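Local coordinates for DNA replication regulator protein HobA (Helicobacter pylori, PDB 2UVP) that is required for initiation of DNA replication and increases the binding of the initiator DnaA to the chromosomal origin oriC, at residues Ala60-His65 against Lys123-Gly128. Sequence-based numbering, arbitrary orientation.
Sequences ADSSRH and KIENEG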
loop_
_atom_site.group_PDB
_atom_site.type_symbol
_atom_site.label_atom_id
_atom_site.label_comp_id
_atom_site.label_asym_id
_atom_site.label_seq_id
_atom_site.Cartn_x
_atom_site.Cartn_y
_atom_site.Cartn_z
ATOM N N ALA A 60 -11.978 -8.270 -3.135
ATOM C CA ALA A 60 -13.081 -7.940 -2.189
ATOM C C ALA A 60 -13.591 -6.559 -2.482
ATOM O O ALA A 60 -12.847 -5.701 -2.991
ATOM C CB ALA A 60 -12.598 -8.012 -0.752
ATOM N N ASP A 61 -14.843 -6.307 -2.104
ATOM C CA ASP A 61 -15.408 -4.968 -2.228
ATOM C C ASP A 61 -14.725 -3.963 -1.284
ATOM O O ASP A 61 -13.918 -4.347 -0.426
ATOM C CB ASP A 61 -16.956 -5.013 -2.096
ATOM C CG ASP A 61 -17.444 -5.314 -0.678
ATOM O OD1 ASP A 61 -16.701 -5.129 0.309
ATOM O OD2 ASP A 61 -18.624 -5.709 -0.548
ATOM N N SER A 62 -15.014 -2.674 -1.473
ATOM C CA SER A 62 -14.338 -1.631 -0.707
ATOM C C SER A 62 -14.435 -1.881 0.814
ATOM O O SER A 62 -13.421 -1.822 1.526
ATOM C CB SER A 62 -14.849 -0.223 -1.108
ATOM O OG SER A 62 -16.267 -0.198 -1.255
ATOM N N SER A 63 -15.621 -2.230 1.301
ATOM C CA SER A 63 -15.811 -2.379 2.746
ATOM C C SER A 63 -15.061 -3.591 3.302
ATOM O O SER A 63 -14.860 -3.695 4.525
ATOM C CB SER A 63 -17.303 -2.444 3.072
ATOM O OG SER A 63 -17.855 -1.144 2.845
ATOM N N ARG A 64 -14.660 -4.501 2.410
ATOM C CA ARG A 64 -14.035 -5.761 2.853
ATOM C C ARG A 64 -12.542 -5.858 2.570
ATOM O O ARG A 64 -11.959 -6.963 2.639
ATOM C CB ARG A 64 -14.783 -6.966 2.273
ATOM C CG ARG A 64 -15.776 -7.626 3.263
ATOM C CD ARG A 64 -16.723 -6.610 3.879
ATOM N NE ARG A 64 -17.648 -6.095 2.873
ATOM C CZ ARG A 64 -18.865 -5.615 3.135
ATOM N NH1 ARG A 64 -19.325 -5.577 4.386
ATOM N NH2 ARG A 64 -19.621 -5.181 2.137
ATOM N N HIS A 65 -11.898 -4.721 2.294
ATOM C CA HIS A 65 -10.438 -4.744 2.123
ATOM C C HIS A 65 -9.761 -5.358 3.344
ATOM O O HIS A 65 -8.775 -6.083 3.192
ATOM C CB HIS A 65 -9.859 -3.353 1.858
ATOM C CG HIS A 65 -10.215 -2.793 0.522
ATOM N ND1 HIS A 65 -9.720 -1.582 0.074
ATOM C CD2 HIS A 65 -10.974 -3.286 -0.487
ATOM C CE1 HIS A 65 -10.189 -1.342 -1.140
ATOM N NE2 HIS A 65 -10.942 -2.363 -1.509
ATOM N N LYS A 123 -19.690 -7.203 -2.612
ATOM C CA LYS A 123 -20.301 -6.528 -3.770
ATOM C C LYS A 123 -19.362 -6.550 -4.958
ATOM O O LYS A 123 -18.126 -6.485 -4.786
ATOM C CB LYS A 123 -20.613 -5.081 -3.424
ATOM C CG LYS A 123 -21.663 -4.918 -2.346
ATOM C CD LYS A 123 -22.077 -3.456 -2.173
ATOM C CE LYS A 123 -20.937 -2.602 -1.630
ATOM N NZ LYS A 123 -21.394 -1.262 -1.128
ATOM N N ILE A 124 -19.955 -6.609 -6.150
ATOM C CA ILE A 124 -19.202 -6.488 -7.398
ATOM C C ILE A 124 -19.378 -5.035 -7.864
ATOM O O ILE A 124 -20.428 -4.663 -8.409
ATOM C CB ILE A 124 -19.670 -7.514 -8.449
ATOM C CG1 ILE A 124 -19.497 -8.937 -7.898
ATOM C CG2 ILE A 124 -18.886 -7.318 -9.757
ATOM C CD1 ILE A 124 -20.155 -10.055 -8.695
ATOM N N GLU A 125 -18.358 -4.220 -7.618
ATOM C CA GLU A 125 -18.517 -2.767 -7.678
ATOM C C GLU A 125 -18.306 -2.137 -9.060
ATOM O O GLU A 125 -18.526 -0.938 -9.232
ATOM C CB GLU A 125 -17.721 -2.076 -6.552
ATOM C CG GLU A 125 -18.345 -2.394 -5.152
ATOM C CD GLU A 125 -17.551 -1.882 -3.965
ATOM O OE1 GLU A 125 -16.353 -2.215 -3.855
ATOM O OE2 GLU A 125 -18.138 -1.173 -3.113
ATOM N N ASN A 126 -17.908 -2.939 -10.043
ATOM C CA ASN A 126 -17.929 -2.456 -11.424
ATOM C C ASN A 126 -18.170 -3.552 -12.452
ATOM O O ASN A 126 -18.007 -4.750 -12.172
ATOM C CB ASN A 126 -16.687 -1.604 -11.755
ATOM C CG ASN A 126 -15.452 -2.440 -12.061
ATOM O OD1 ASN A 126 -15.280 -3.536 -11.534
ATOM N ND2 ASN A 126 -14.583 -1.914 -12.919
ATOM N N GLU A 127 -18.567 -3.133 -13.655
ATOM C CA GLU A 127 -18.964 -4.082 -14.688
ATOM C C GLU A 127 -17.810 -4.935 -15.207
ATOM O O GLU A 127 -18.007 -6.082 -15.611
ATOM C CB GLU A 127 -19.676 -3.345 -15.832
ATOM C CG GLU A 127 -21.101 -2.916 -15.474
ATOM C CD GLU A 127 -22.064 -4.099 -15.469
ATOM O OE1 GLU A 127 -21.827 -5.069 -16.220
ATOM O OE2 GLU A 127 -23.055 -4.060 -14.711
ATOM N N GLY A 128 -16.602 -4.378 -15.195
ATOM C CA GLY A 128 -15.424 -5.120 -15.627
ATOM C C GLY A 128 -15.148 -6.331 -14.747
ATOM O O GLY A 128 -14.834 -7.411 -15.243
HETATM O O HOH W 1 -20.521 -1.486 1.368
#
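D61 and E125 each send a carboxylate to a backbone N-H on the other side, joining the loop that follows strand 55-60 to the one that follows the neighbouring parallel strand 116-121. The buried D61 holds CG between its backbone N and carbonyl carbon (chi1 71°), which turns the carboxylate toward K123 N. There OD2 of D61 accepts from K123 N at 2.8 Å, on its anti side and somewhat out of the carboxylate plane. R64 meets the same carboxylate on the syn sides of both oxygens, somewhat tilted: NE donates to OD1 of D61 (2.9 Å) and NH2 to OD2, a side-on, bidentate salt bridge. OD2 thus has two donors, K123 N and R64 NH2, arriving from opposite faces of its plane. S63 CB lies over the centre of one guanidinium face, and the R64 side chain also touches F144 and helix 161-180.

E125 reaches back with a chain that stays extended beyond CG (chi2 174°). Its OE1 takes the N-H of S62, the first residue of the short 3-10 segment, at 2.8 Å on the syn side, while OE2 lies 2.8 Å from S62 OG. K123 bends at chi3 (-67°), its CB and CG passing D61 OD2, and NZ ends 3.8 Å from E125 OE2 in a long salt bridge. A water accepts from this NZ and also bonds S63 OG.

Each acid thus has a basic neighbour, and the charges probably offset one another in part; the arginine probably stabilises D61 as a buried carboxylate, whose bond to K123 N links the loops leaving two adjacent parallel strands.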